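Local coordinates for nisin leader peptide-processing serine protease NisP (Lactococcus lactis subsp. lactis, PDB 4MZD), which removes the leader peptide from the precursor of the lantibiotic nisin, probably as a subtilisin-like serine endopeptidase, at residues V142-G146 with T340-G344; E150-I155 with S353-K358; Q207-I211 with M259-L263; M210-D216 with S268-K274. One frame throughout, in Å; residues are numbered along the deposited sequence. Where two conformers were deposited one is given.

Contact 1: residues V142-G146 with T340-G344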
loop_
_atom_site.group_PDB
_atom_site.type_symbol
_atom_site.label_atom_id
_atom_site.label_comp_id
_atom_site.label_asym_id
_atom_site.label_seq_id
_atom_site.Cartn_x
_atom_site.Cartn_y
_atom_site.Cartn_z
ATOM N N VAL A 142 -3.605 8.814 15.695
ATOM C CA VAL A 142 -3.905 7.527 16.311
ATOM C C VAL A 142 -4.711 6.639 15.355
ATOM O O VAL A 142 -5.643 7.101 14.698
ATOM C CB VAL A 142 -4.666 7.732 17.636
ATOM C CG1 VAL A 142 -5.162 6.409 18.193
ATOM C CG2 VAL A 142 -3.777 8.462 18.644
ATOM N N ASP A 143 -4.344 5.365 15.292
ATOM C CA ASP A 143 -4.973 4.410 14.389
ATOM C C ASP A 143 -6.203 3.802 15.053
ATOM O O ASP A 143 -6.085 2.990 15.978
ATOM C CB ASP A 143 -3.958 3.322 14.042
ATOM C CG ASP A 143 -4.493 2.291 13.079
ATOM O OD1 ASP A 143 -5.596 2.482 12.514
ATOM O OD2 ASP A 143 -3.788 1.283 12.875
ATOM N N LYS A 144 -7.382 4.195 14.573
ATOM C CA LYS A 144 -8.645 3.686 15.103
ATOM C C LYS A 144 -9.068 2.371 14.439
ATOM O O LYS A 144 -9.981 1.697 14.913
ATOM C CB LYS A 144 -9.761 4.719 14.895
ATOM C CG LYS A 144 -9.562 6.064 15.584
ATOM C CD LYS A 144 -10.779 6.959 15.327
ATOM C CE LYS A 144 -10.744 8.260 16.129
ATOM N NZ LYS A 144 -10.063 9.383 15.416
ATOM N N MET A 145 -8.425 2.027 13.329
ATOM C CA MET A 145 -8.837 0.904 12.491
ATOM C C MET A 145 -7.973 -0.335 12.698
ATOM O O MET A 145 -8.482 -1.442 12.891
ATOM C CB MET A 145 -8.788 1.309 11.013
ATOM C CG MET A 145 -9.873 2.284 10.578
ATOM S SD MET A 145 -9.844 2.725 8.806
ATOM C CE MET A 145 -9.152 1.240 8.116
ATOM N N GLY A 146 -6.661 -0.135 12.631
ATOM C CA GLY A 146 -5.699 -1.222 12.665
ATOM C C GLY A 146 -4.875 -1.262 11.395
ATOM O O GLY A 146 -3.704 -1.638 11.411
ATOM N N THR A 340 1.800 -6.529 12.780
ATOM C CA THR A 340 1.480 -5.706 13.939
ATOM C C THR A 340 0.099 -5.079 13.807
ATOM O O THR A 340 -0.289 -4.686 12.715
ATOM C CB THR A 340 2.501 -4.563 14.060
ATOM O OG1 THR A 340 2.628 -3.909 12.797
ATOM C CG2 THR A 340 3.875 -5.097 14.432
ATOM N N THR A 341 -0.641 -4.958 14.902
ATOM C CA THR A 341 -1.911 -4.243 14.826
ATOM C C THR A 341 -2.146 -3.343 16.047
ATOM O O THR A 341 -1.334 -3.314 16.981
ATOM C CB THR A 341 -3.089 -5.189 14.515
ATOM O OG1 THR A 341 -4.240 -4.420 14.140
ATOM C CG2 THR A 341 -3.397 -6.076 15.703
ATOM N N ASN A 342 -3.244 -2.589 16.022
ATOM C CA ASN A 342 -3.453 -1.501 16.978
ATOM C C ASN A 342 -3.961 -1.944 18.350
ATOM O O ASN A 342 -4.360 -1.114 19.169
ATOM C CB ASN A 342 -4.346 -0.407 16.384
ATOM C CG ASN A 342 -5.774 -0.850 16.243
ATOM O OD1 ASN A 342 -6.061 -2.040 16.279
ATOM N ND2 ASN A 342 -6.681 0.101 16.079
ATOM N N THR A 343 -3.905 -3.244 18.606
ATOM C CA THR A 343 -4.113 -3.778 19.943
ATOM C C THR A 343 -2.819 -3.756 20.757
ATOM O O THR A 343 -2.835 -4.006 21.958
ATOM C CB THR A 343 -4.523 -5.247 19.856
ATOM O OG1 THR A 343 -3.517 -5.958 19.123
ATOM C CG2 THR A 343 -5.878 -5.401 19.166
ATOM N N GLY A 344 -1.696 -3.499 20.091
ATOM C CA GLY A 344 -0.385 -3.654 20.694
ATOM C C GLY A 344 0.212 -5.021 20.414
ATOM O O GLY A 344 1.349 -5.293 20.799
HETATM O O HOH W 1 -9.530 -0.686 16.124
#

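Contact 2: residues E150-I155 with S353-K358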
loop_
_atom_site.group_PDB
_atom_site.type_symbol
_atom_site.label_atom_id
_atom_site.label_comp_id
_atom_site.label_asym_id
_atom_site.label_seq_id
_atom_site.Cartn_x
_atom_site.Cartn_y
_atom_site.Cartn_z
ATOM N N GLU A 150 -0.896 -2.165 10.742
ATOM C CA GLU A 150 -0.612 -3.410 10.035
ATOM C C GLU A 150 0.326 -3.158 8.847
ATOM O O GLU A 150 1.279 -3.919 8.620
ATOM C CB GLU A 150 -1.934 -4.061 9.608
ATOM C CG GLU A 150 -2.752 -4.544 10.803
ATOM C CD GLU A 150 -4.243 -4.639 10.561
ATOM O OE1 GLU A 150 -4.697 -4.476 9.411
ATOM O OE2 GLU A 150 -4.967 -4.881 11.555
ATOM N N VAL A 151 0.064 -2.083 8.111
ATOM C CA VAL A 151 0.916 -1.670 7.008
ATOM C C VAL A 151 2.301 -1.250 7.527
ATOM O O VAL A 151 3.328 -1.657 6.976
ATOM C CB VAL A 151 0.250 -0.515 6.230
ATOM C CG1 VAL A 151 1.223 0.148 5.267
ATOM C CG2 VAL A 151 -0.975 -1.029 5.490
ATOM N N ALA A 152 2.331 -0.453 8.596
ATOM C CA ALA A 152 3.608 0.011 9.135
ATOM C C ALA A 152 4.518 -1.146 9.529
ATOM O O ALA A 152 5.724 -1.092 9.284
ATOM C CB ALA A 152 3.392 0.933 10.315
ATOM N N GLY A 153 3.953 -2.186 10.135
ATOM C CA GLY A 153 4.760 -3.320 10.541
ATOM C C GLY A 153 5.477 -3.968 9.366
ATOM O O GLY A 153 6.627 -4.409 9.497
ATOM N N GLN A 154 4.806 -4.027 8.217
ATOM C CA GLN A 154 5.411 -4.615 7.030
ATOM C C GLN A 154 6.639 -3.839 6.567
ATOM O O GLN A 154 7.550 -4.417 5.967
ATOM C CB GLN A 154 4.395 -4.697 5.891
ATOM C CG GLN A 154 3.255 -5.639 6.193
ATOM C CD GLN A 154 3.746 -7.050 6.315
ATOM O OE1 GLN A 154 4.177 -7.643 5.330
ATOM N NE2 GLN A 154 3.746 -7.583 7.542
ATOM N N ILE A 155 6.647 -2.529 6.808
ATOM C CA ILE A 155 7.793 -1.715 6.455
ATOM C C ILE A 155 8.930 -1.866 7.464
ATOM O O ILE A 155 10.073 -2.110 7.074
ATOM C CB ILE A 155 7.426 -0.214 6.356
ATOM C CG1 ILE A 155 6.269 -0.009 5.375
ATOM C CG2 ILE A 155 8.630 0.606 5.924
ATOM C CD1 ILE A 155 5.761 1.407 5.308
ATOM N N SER A 353 -2.623 -4.110 0.182
ATOM C CA SER A 353 -2.097 -3.143 1.143
ATOM C C SER A 353 -0.888 -3.645 1.921
ATOM O O SER A 353 -0.196 -2.832 2.524
ATOM C CB SER A 353 -3.162 -2.733 2.143
ATOM O OG SER A 353 -3.639 -3.855 2.843
ATOM N N PHE A 354 -0.657 -4.956 1.934
ATOM C CA PHE A 354 0.448 -5.539 2.683
ATOM C C PHE A 354 1.601 -5.984 1.796
ATOM O O PHE A 354 2.689 -6.276 2.296
ATOM C CB PHE A 354 -0.075 -6.642 3.597
ATOM C CG PHE A 354 -1.190 -6.167 4.458
ATOM C CD1 PHE A 354 -0.955 -5.190 5.422
ATOM C CD2 PHE A 354 -2.486 -6.601 4.255
ATOM C CE1 PHE A 354 -1.985 -4.687 6.179
ATOM C CE2 PHE A 354 -3.527 -6.103 5.028
ATOM C CZ PHE A 354 -3.270 -5.143 5.993
ATOM N N ALA A 355 1.361 -6.014 0.483
ATOM C CA ALA A 355 2.423 -6.174 -0.509
ATOM C C ALA A 355 3.128 -4.837 -0.738
ATOM O O ALA A 355 4.354 -4.762 -0.805
ATOM C CB ALA A 355 1.838 -6.695 -1.817
ATOM N N THR A 356 2.327 -3.782 -0.853
ATOM C CA THR A 356 2.802 -2.429 -1.113
ATOM C C THR A 356 3.921 -1.967 -0.164
ATOM O O THR A 356 4.967 -1.523 -0.624
ATOM C CB THR A 356 1.589 -1.474 -1.150
ATOM O OG1 THR A 356 0.677 -1.945 -2.148
ATOM C CG2 THR A 356 1.991 -0.062 -1.513
ATOM N N PRO A 357 3.734 -2.108 1.162
ATOM C CA PRO A 357 4.784 -1.665 2.090
ATOM C C PRO A 357 6.068 -2.477 1.992
ATOM O O PRO A 357 7.132 -1.958 2.353
ATOM C CB PRO A 357 4.136 -1.845 3.474
ATOM C CG PRO A 357 3.000 -2.805 3.245
ATOM C CD PRO A 357 2.494 -2.432 1.883
ATOM N N LYS A 358 5.984 -3.728 1.555
ATOM C CA LYS A 358 7.202 -4.502 1.344
ATOM C C LYS A 358 8.039 -3.830 0.258
ATOM O O LYS A 358 9.253 -3.685 0.383
ATOM C CB LYS A 358 6.884 -5.946 0.955
ATOM C CG LYS A 358 6.183 -6.755 2.036
ATOM C CD LYS A 358 6.021 -8.202 1.566
ATOM C CE LYS A 358 5.571 -9.169 2.653
ATOM N NZ LYS A 358 4.127 -9.071 2.989
#

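Contact 3: residues Q207-I211 with M259-L263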
loop_
_atom_site.group_PDB
_atom_site.type_symbol
_atom_site.label_atom_id
_atom_site.label_comp_id
_atom_site.label_asym_id
_atom_site.label_seq_id
_atom_site.Cartn_x
_atom_site.Cartn_y
_atom_site.Cartn_z
ATOM N N GLN A 207 -8.972 3.939 -5.310
ATOM C CA GLN A 207 -10.341 4.044 -5.788
ATOM C C GLN A 207 -10.340 3.913 -7.304
ATOM O O GLN A 207 -9.340 4.214 -7.970
ATOM C CB GLN A 207 -10.942 5.401 -5.416
ATOM C CG GLN A 207 -10.257 6.553 -6.130
ATOM C CD GLN A 207 -10.618 7.925 -5.585
ATOM O OE1 GLN A 207 -9.754 8.648 -5.114
ATOM N NE2 GLN A 207 -11.884 8.298 -5.671
ATOM N N TYR A 208 -11.472 3.493 -7.857
ATOM C CA TYR A 208 -11.621 3.463 -9.306
ATOM C C TYR A 208 -12.234 4.765 -9.804
ATOM O O TYR A 208 -13.245 5.243 -9.264
ATOM C CB TYR A 208 -12.474 2.269 -9.759
ATOM C CG TYR A 208 -11.898 0.963 -9.284
ATOM C CD1 TYR A 208 -10.673 0.514 -9.760
ATOM C CD2 TYR A 208 -12.549 0.202 -8.328
ATOM C CE1 TYR A 208 -10.112 -0.659 -9.298
ATOM C CE2 TYR A 208 -11.997 -0.980 -7.861
ATOM C CZ TYR A 208 -10.779 -1.403 -8.353
ATOM O OH TYR A 208 -10.209 -2.570 -7.899
ATOM N N LEU A 209 -11.614 5.328 -10.837
ATOM C CA LEU A 209 -12.076 6.563 -11.460
ATOM C C LEU A 209 -12.428 6.287 -12.916
ATOM O O LEU A 209 -11.637 5.678 -13.638
ATOM C CB LEU A 209 -10.971 7.617 -11.409
ATOM C CG LEU A 209 -10.458 7.993 -10.015
ATOM C CD1 LEU A 209 -9.299 8.964 -10.123
ATOM C CD2 LEU A 209 -11.569 8.588 -9.164
ATOM N N MET A 210 -13.607 6.735 -13.346
ATOM C CA MET A 210 -13.960 6.685 -14.762
ATOM C C MET A 210 -13.671 8.075 -15.308
ATOM O O MET A 210 -14.351 9.040 -14.951
ATOM C CB MET A 210 -15.430 6.296 -14.956
ATOM C CG MET A 210 -15.772 5.842 -16.391
ATOM S SD MET A 210 -17.514 5.262 -16.685
ATOM C CE MET A 210 -18.362 6.857 -16.730
ATOM N N ILE A 211 -12.643 8.181 -16.145
ATOM C CA ILE A 211 -12.088 9.488 -16.490
ATOM C C ILE A 211 -12.524 10.000 -17.861
ATOM O O ILE A 211 -12.120 11.083 -18.275
ATOM C CB ILE A 211 -10.546 9.515 -16.370
ATOM C CG1 ILE A 211 -9.890 8.529 -17.341
ATOM C CG2 ILE A 211 -10.137 9.208 -14.947
ATOM C CD1 ILE A 211 -8.382 8.708 -17.466
ATOM N N MET A 259 -13.913 -3.769 -16.108
ATOM C CA MET A 259 -13.917 -2.723 -15.086
ATOM C C MET A 259 -15.219 -1.922 -15.116
ATOM O O MET A 259 -15.733 -1.517 -14.073
ATOM C CB MET A 259 -12.711 -1.790 -15.239
ATOM C CG MET A 259 -11.367 -2.460 -14.989
ATOM S SD MET A 259 -9.975 -1.296 -14.931
ATOM C CE MET A 259 -9.855 -0.939 -13.174
ATOM N N ILE A 260 -15.749 -1.686 -16.311
ATOM C CA ILE A 260 -17.044 -1.037 -16.425
ATOM C C ILE A 260 -18.141 -1.909 -15.811
ATOM O O ILE A 260 -18.987 -1.417 -15.063
ATOM C CB ILE A 260 -17.378 -0.717 -17.887
ATOM C CG1 ILE A 260 -16.532 0.467 -18.359
ATOM C CG2 ILE A 260 -18.864 -0.397 -18.045
ATOM C CD1 ILE A 260 -16.924 1.780 -17.720
ATOM N N ASN A 261 -18.126 -3.199 -16.129
ATOM C CA ASN A 261 -19.103 -4.120 -15.557
ATOM C C ASN A 261 -19.040 -4.126 -14.035
ATOM O O ASN A 261 -20.067 -4.192 -13.362
ATOM C CB ASN A 261 -18.902 -5.537 -16.094
ATOM C CG ASN A 261 -19.205 -5.645 -17.569
ATOM O OD1 ASN A 261 -19.822 -4.753 -18.154
ATOM N ND2 ASN A 261 -18.780 -6.745 -18.182
ATOM N N PHE A 262 -17.828 -4.056 -13.496
ATOM C CA PHE A 262 -17.650 -3.982 -12.054
ATOM C C PHE A 262 -18.283 -2.695 -11.521
ATOM O O PHE A 262 -19.057 -2.725 -10.569
ATOM C CB PHE A 262 -16.160 -4.078 -11.699
ATOM C CG PHE A 262 -15.866 -3.939 -10.231
ATOM C CD1 PHE A 262 -15.872 -5.046 -9.394
ATOM C CD2 PHE A 262 -15.565 -2.700 -9.690
ATOM C CE1 PHE A 262 -15.595 -4.912 -8.040
ATOM C CE2 PHE A 262 -15.286 -2.562 -8.342
ATOM C CZ PHE A 262 -15.301 -3.667 -7.519
ATOM N N LEU A 263 -17.989 -1.569 -12.165
ATOM C CA LEU A 263 -18.510 -0.284 -11.703
ATOM C C LEU A 263 -20.030 -0.205 -11.754
ATOM O O LEU A 263 -20.651 0.472 -10.933
ATOM C CB LEU A 263 -17.917 0.877 -12.503
ATOM C CG LEU A 263 -16.455 1.228 -12.248
ATOM C CD1 LEU A 263 -16.132 2.557 -12.910
ATOM C CD2 LEU A 263 -16.181 1.294 -10.754
#

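Contact 4: residues M210-D216 with S268-K274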
loop_
_atom_site.group_PDB
_atom_site.type_symbol
_atom_site.label_atom_id
_atom_site.label_comp_id
_atom_site.label_asym_id
_atom_site.label_seq_id
_atom_site.Cartn_x
_atom_site.Cartn_y
_atom_site.Cartn_z
ATOM N N MET A 210 -13.607 6.735 -13.346
ATOM C CA MET A 210 -13.960 6.685 -14.762
ATOM C C MET A 210 -13.671 8.075 -15.308
ATOM O O MET A 210 -14.351 9.040 -14.951
ATOM C CB MET A 210 -15.430 6.296 -14.956
ATOM C CG MET A 210 -15.772 5.842 -16.391
ATOM S SD MET A 210 -17.514 5.262 -16.685
ATOM C CE MET A 210 -18.362 6.857 -16.730
ATOM N N ILE A 211 -12.643 8.181 -16.145
ATOM C CA ILE A 211 -12.088 9.488 -16.490
ATOM C C ILE A 211 -12.524 10.000 -17.861
ATOM O O ILE A 211 -12.120 11.083 -18.275
ATOM C CB ILE A 211 -10.546 9.515 -16.370
ATOM C CG1 ILE A 211 -9.890 8.529 -17.341
ATOM C CG2 ILE A 211 -10.137 9.208 -14.947
ATOM C CD1 ILE A 211 -8.382 8.708 -17.466
ATOM N N SER A 212 -13.340 9.217 -18.561
ATOM C CA SER A 212 -14.010 9.676 -19.777
ATOM C C SER A 212 -15.422 9.104 -19.742
ATOM O O SER A 212 -15.787 8.416 -18.788
ATOM C CB SER A 212 -13.247 9.251 -21.039
ATOM O OG SER A 212 -13.227 7.847 -21.206
ATOM N N GLY A 213 -16.225 9.390 -20.760
ATOM C CA GLY A 213 -17.608 8.960 -20.728
ATOM C C GLY A 213 -18.401 9.756 -19.709
ATOM O O GLY A 213 -18.015 10.863 -19.326
ATOM N N SER A 214 -19.522 9.202 -19.268
ATOM C CA SER A 214 -20.391 9.927 -18.352
ATOM C C SER A 214 -21.250 9.018 -17.496
ATOM O O SER A 214 -21.685 7.948 -17.931
ATOM C CB SER A 214 -21.289 10.899 -19.119
ATOM O OG SER A 214 -22.116 10.200 -20.030
ATOM N N TYR A 215 -21.482 9.460 -16.268
ATOM C CA TYR A 215 -22.497 8.858 -15.424
ATOM C C TYR A 215 -23.851 9.482 -15.770
ATOM O O TYR A 215 -23.937 10.368 -16.623
ATOM C CB TYR A 215 -22.166 9.100 -13.959
ATOM C CG TYR A 215 -20.878 8.451 -13.506
ATOM C CD1 TYR A 215 -20.842 7.108 -13.175
ATOM C CD2 TYR A 215 -19.703 9.185 -13.405
ATOM C CE1 TYR A 215 -19.679 6.507 -12.753
ATOM C CE2 TYR A 215 -18.526 8.591 -12.984
ATOM C CZ TYR A 215 -18.519 7.246 -12.654
ATOM O OH TYR A 215 -17.369 6.618 -12.202
ATOM N N ASP A 216 -24.908 9.027 -15.107
ATOM C CA ASP A 216 -26.246 9.549 -15.373
ATOM C C ASP A 216 -26.307 11.067 -15.229
ATOM O O ASP A 216 -27.102 11.724 -15.899
ATOM C CB ASP A 216 -27.288 8.888 -14.466
ATOM C CG ASP A 216 -27.673 7.495 -14.934
ATOM O OD1 ASP A 216 -27.267 7.103 -16.048
ATOM O OD2 ASP A 216 -28.401 6.798 -14.193
ATOM N N SER A 268 -24.011 4.541 -11.423
ATOM C CA SER A 268 -24.962 4.691 -12.516
ATOM C C SER A 268 -24.270 5.258 -13.754
ATOM O O SER A 268 -24.094 6.468 -13.879
ATOM C CB SER A 268 -26.114 5.602 -12.094
ATOM O OG SER A 268 -26.719 5.136 -10.896
ATOM N N ILE A 269 -23.886 4.372 -14.667
ATOM C CA ILE A 269 -23.107 4.752 -15.844
ATOM C C ILE A 269 -23.991 4.923 -17.078
ATOM O O ILE A 269 -24.818 4.066 -17.382
ATOM C CB ILE A 269 -22.002 3.709 -16.126
ATOM C CG1 ILE A 269 -21.015 3.662 -14.953
ATOM C CG2 ILE A 269 -21.300 4.011 -17.442
ATOM C CD1 ILE A 269 -19.999 2.546 -15.030
ATOM N N LYS A 270 -23.814 6.040 -17.780
ATOM C CA LYS A 270 -24.615 6.348 -18.960
ATOM C C LYS A 270 -23.844 6.034 -20.240
ATOM O O LYS A 270 -24.333 5.310 -21.113
ATOM C CB LYS A 270 -25.024 7.820 -18.957
ATOM C CG LYS A 270 -25.919 8.199 -20.127
ATOM C CD LYS A 270 -25.758 9.657 -20.534
ATOM C CE LYS A 270 -26.364 10.608 -19.515
ATOM N NZ LYS A 270 -25.555 10.705 -18.273
ATOM N N VAL A 271 -22.653 6.610 -20.357
ATOM C CA VAL A 271 -21.750 6.315 -21.461
ATOM C C VAL A 271 -20.439 5.817 -20.870
ATOM O O VAL A 271 -19.734 6.573 -20.199
ATOM C CB VAL A 271 -21.479 7.562 -22.325
ATOM C CG1 VAL A 271 -20.512 7.229 -23.457
ATOM C CG2 VAL A 271 -22.783 8.115 -22.885
ATOM N N PRO A 272 -20.111 4.536 -21.090
ATOM C CA PRO A 272 -18.883 3.992 -20.501
ATOM C C PRO A 272 -17.647 4.719 -21.008
ATOM O O PRO A 272 -17.544 5.044 -22.191
ATOM C CB PRO A 272 -18.870 2.541 -20.986
ATOM C CG PRO A 272 -20.293 2.232 -21.308
ATOM C CD PRO A 272 -20.880 3.511 -21.818
ATOM N N GLY A 273 -16.719 4.973 -20.097
ATOM C CA GLY A 273 -15.445 5.564 -20.442
ATOM C C GLY A 273 -14.299 4.757 -19.860
ATOM O O GLY A 273 -14.492 3.658 -19.332
ATOM N N LYS A 274 -13.095 5.306 -19.955
ATOM C CA LYS A 274 -11.905 4.655 -19.425
ATOM C C LYS A 274 -11.927 4.610 -17.903
ATOM O O LYS A 274 -12.119 5.634 -17.247
ATOM C CB LYS A 274 -10.659 5.404 -19.898
ATOM C CG LYS A 274 -9.342 4.870 -19.349
ATOM C CD LYS A 274 -9.012 3.471 -19.851
ATOM C CE LYS A 274 -7.656 3.012 -19.326
ATOM N NZ LYS A 274 -7.229 1.700 -19.893
HETATM O O HOH W 2 -27.298 3.986 -15.356
#

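Contact 1: residues V142-G146 with T340-G344
An Asx turn at Asp143, at the entrance to the helix of the predicted catalytic His147, meets Asn342 in the type I turn Thr341 to Gly344, where a beta hairpin reverses. The amide of Asn342 makes the link: ND2 donates to Asp143 O over 3.0 Å, almost straight at 173°. The acceptor lies in the amide plane, yet the donor stands above the carbonyl plane of Asp143. With CG held between the backbone N and the carbonyl carbon (chi1 71°), the amide turns back over Gly146, and Asn342 CG comes 3.6 Å from Gly146 CA. A water continues the bridge, donating a hydrogen bond to Lys144 O at 2.7 Å and accepting one from Asn342 ND2. Within the loop, Asp143 OD1 accepts from Met145 N and Gly146 N (the latter at 2.8 Å) on one face of the carboxylate, and also bonds to Ser101 OG. These bonds fix the loop, while Asn342 ties it to the hairpin. Gly146 is the N-cap of helix 147-156; Asp143 OD2 reaches Thr149 in its first turn, and Thr341, in the loop between strands 337-340 and 346-349, bonds to Glu150 of the same helix.

Contact 2: residues E150-I155 with S353-K358
Pro357 presses its ring into a hollow formed by Val151, Gln154 and Ile155 on the facing helix. The tightest apolar touch is Pro357 CB against Ile155 CG1 at 3.4 Å, closer than usual for two carbons. On the same ring, Pro357 CG rests 3.5 Å from Gln154 CB, and Val151 CG1 comes across at about a right angle, 4.0 Å from Pro357 CB. The other branch of Val151 serves a second neighbour, with CG2 lying 3.9 Å from Phe354 CE1. Of the atoms round the Phe354 ring, Val151 N lies at its edge near the plane, whereas Glu150 CB comes obliquely to CE1 at 3.5 Å. Ser353 OG lies over one ring face, toward the rim; this predicted charge-relay serine bonds to His147 NE2 and to Arg488 O.

Farther out the chemistry turns polar. Gln154 bends at chi2 (-65°), which brings OE1 alongside the lysine chain, and Lys358 NZ donates to Gln154 OE1 over 2.7 Å. The amine also reaches back to Phe354 O at 3.2 Å and forms a salt bridge with Asp74, so a buried charge is gripped by several acceptors. Gln154 NE2 is taken by Thr339. As in other subtilases, the helix of the histidine, 147-156, packs here against the serine turn and helix 356-370 that follows it; Val151 and Ile155 also touch strand 95-100, Pro357 touches strand 200-210, and Phe354 touches strand 346-349.

Contact 3: residues Q207-I211 with M259-L263
Strand 207-210 and helix 259-263 pass each other with their axes 10.4 Å apart at closest approach and their directions at 107°, the gap being filled by side chains without a hydrogen bond between them. Two alternate residues of the strand, Tyr208 and Met210, project at the helix. Tyr208 meets Phe262 at one side of its ring: Tyr208 CE2 and Phe262 CE2 are 3.7 Å apart, with the two planes steeply inclined at 76°. On the other side of the tyrosine, the methyl of Met259 nears CD1, though Met259 has two conformers and this touch is less certain. Leu263 bridges the two strand residues, its CD2 4.0 Å from Tyr208 CB and its CD1 4.3 Å from Met210 CB. Met210, with CG anti to the backbone N (chi1 -164°), carries its sulfur outward until SD lies 3.7 Å from Ile260 CD1. The tyrosine hydroxyl is tied to Asp249 and Asn302, and its ring makes a cation-pi contact with Arg488. Strand 200-210 belongs to the mixed, largely parallel sheet of the subtilisin-like alpha/beta fold; helix 256-264 covers one face of it and neighbouring strand 275-278, while Leu209 touches helix 222-238.

Contact 4: residues M210-D216 with S268-K274
Tyr215 turns the edge of its ring to Ser268, whose O lies near the ring plane, 3.4 Å from Tyr215 CD1, while Ile269 CG1 comes obliquely to CE1 at 3.8 Å. One face is covered from within its own segment by the methyl of Met210, 4.0 Å above the ring plane and over its centre. The bend of Met210 at chi3 (76°) folds CE back over the ring, and its SD accepts a weak, long bond from Gly273 N.

The backbones pair antiparallel with a classic beta bulge. Ser214 O accepts from both Lys270 N and Val271 N, each at 2.9 Å, and Ser214 N returns a bond to Val271 O. Asp216 N to Ser268 O extends the ladder at one end. Toward the other, Gly213 and Gly273 come to a CA-CA distance of 4.0 Å, a closeness that two glycines permit. Beyond them Ser212 OG takes the place of a backbone acceptor, receiving Lys274 N over 2.8 Å at 168°, and Ile211 N donates to Lys274 O. The Tyr215 hydroxyl bonds to Asp221 and Arg267. The tip of Lys270 lies beside Tyr215 O and Asp216 O, but its modelled place is doubtful. Mostly main-chain bonds therefore hold these two segments together along their length, with Ser212 OG standing in at one end; apolar touches of Met210, Tyr215 and Ile269 supplement them, and the place of the Lys270 amine is too uncertain to count on.

Overall arrangement
Burial, rather than distance from the centre, goes with apolar packing in contacts 2 and 3. Contact 2 lies near the centre of the chain and is wholly buried, joining helix 147-156 to helix 356-370 and the turn before it by close apolar packing, with a gripped lysine at its margin. Contact 1, partly buried and polar, flanks it: its hairpin loop reaches the helix used by contact 2. Contacts 3 and 4 form a second pair, about 25 Å or more, centre to centre, from the first. They share Ile211 and Met210, whose sulfur serves both contacts while its methyl belongs to contact 4. Contact 3 is purely side-chain packing between helix and strand, whereas the more exposed contact 4 depends on main-chain hydrogen bonds.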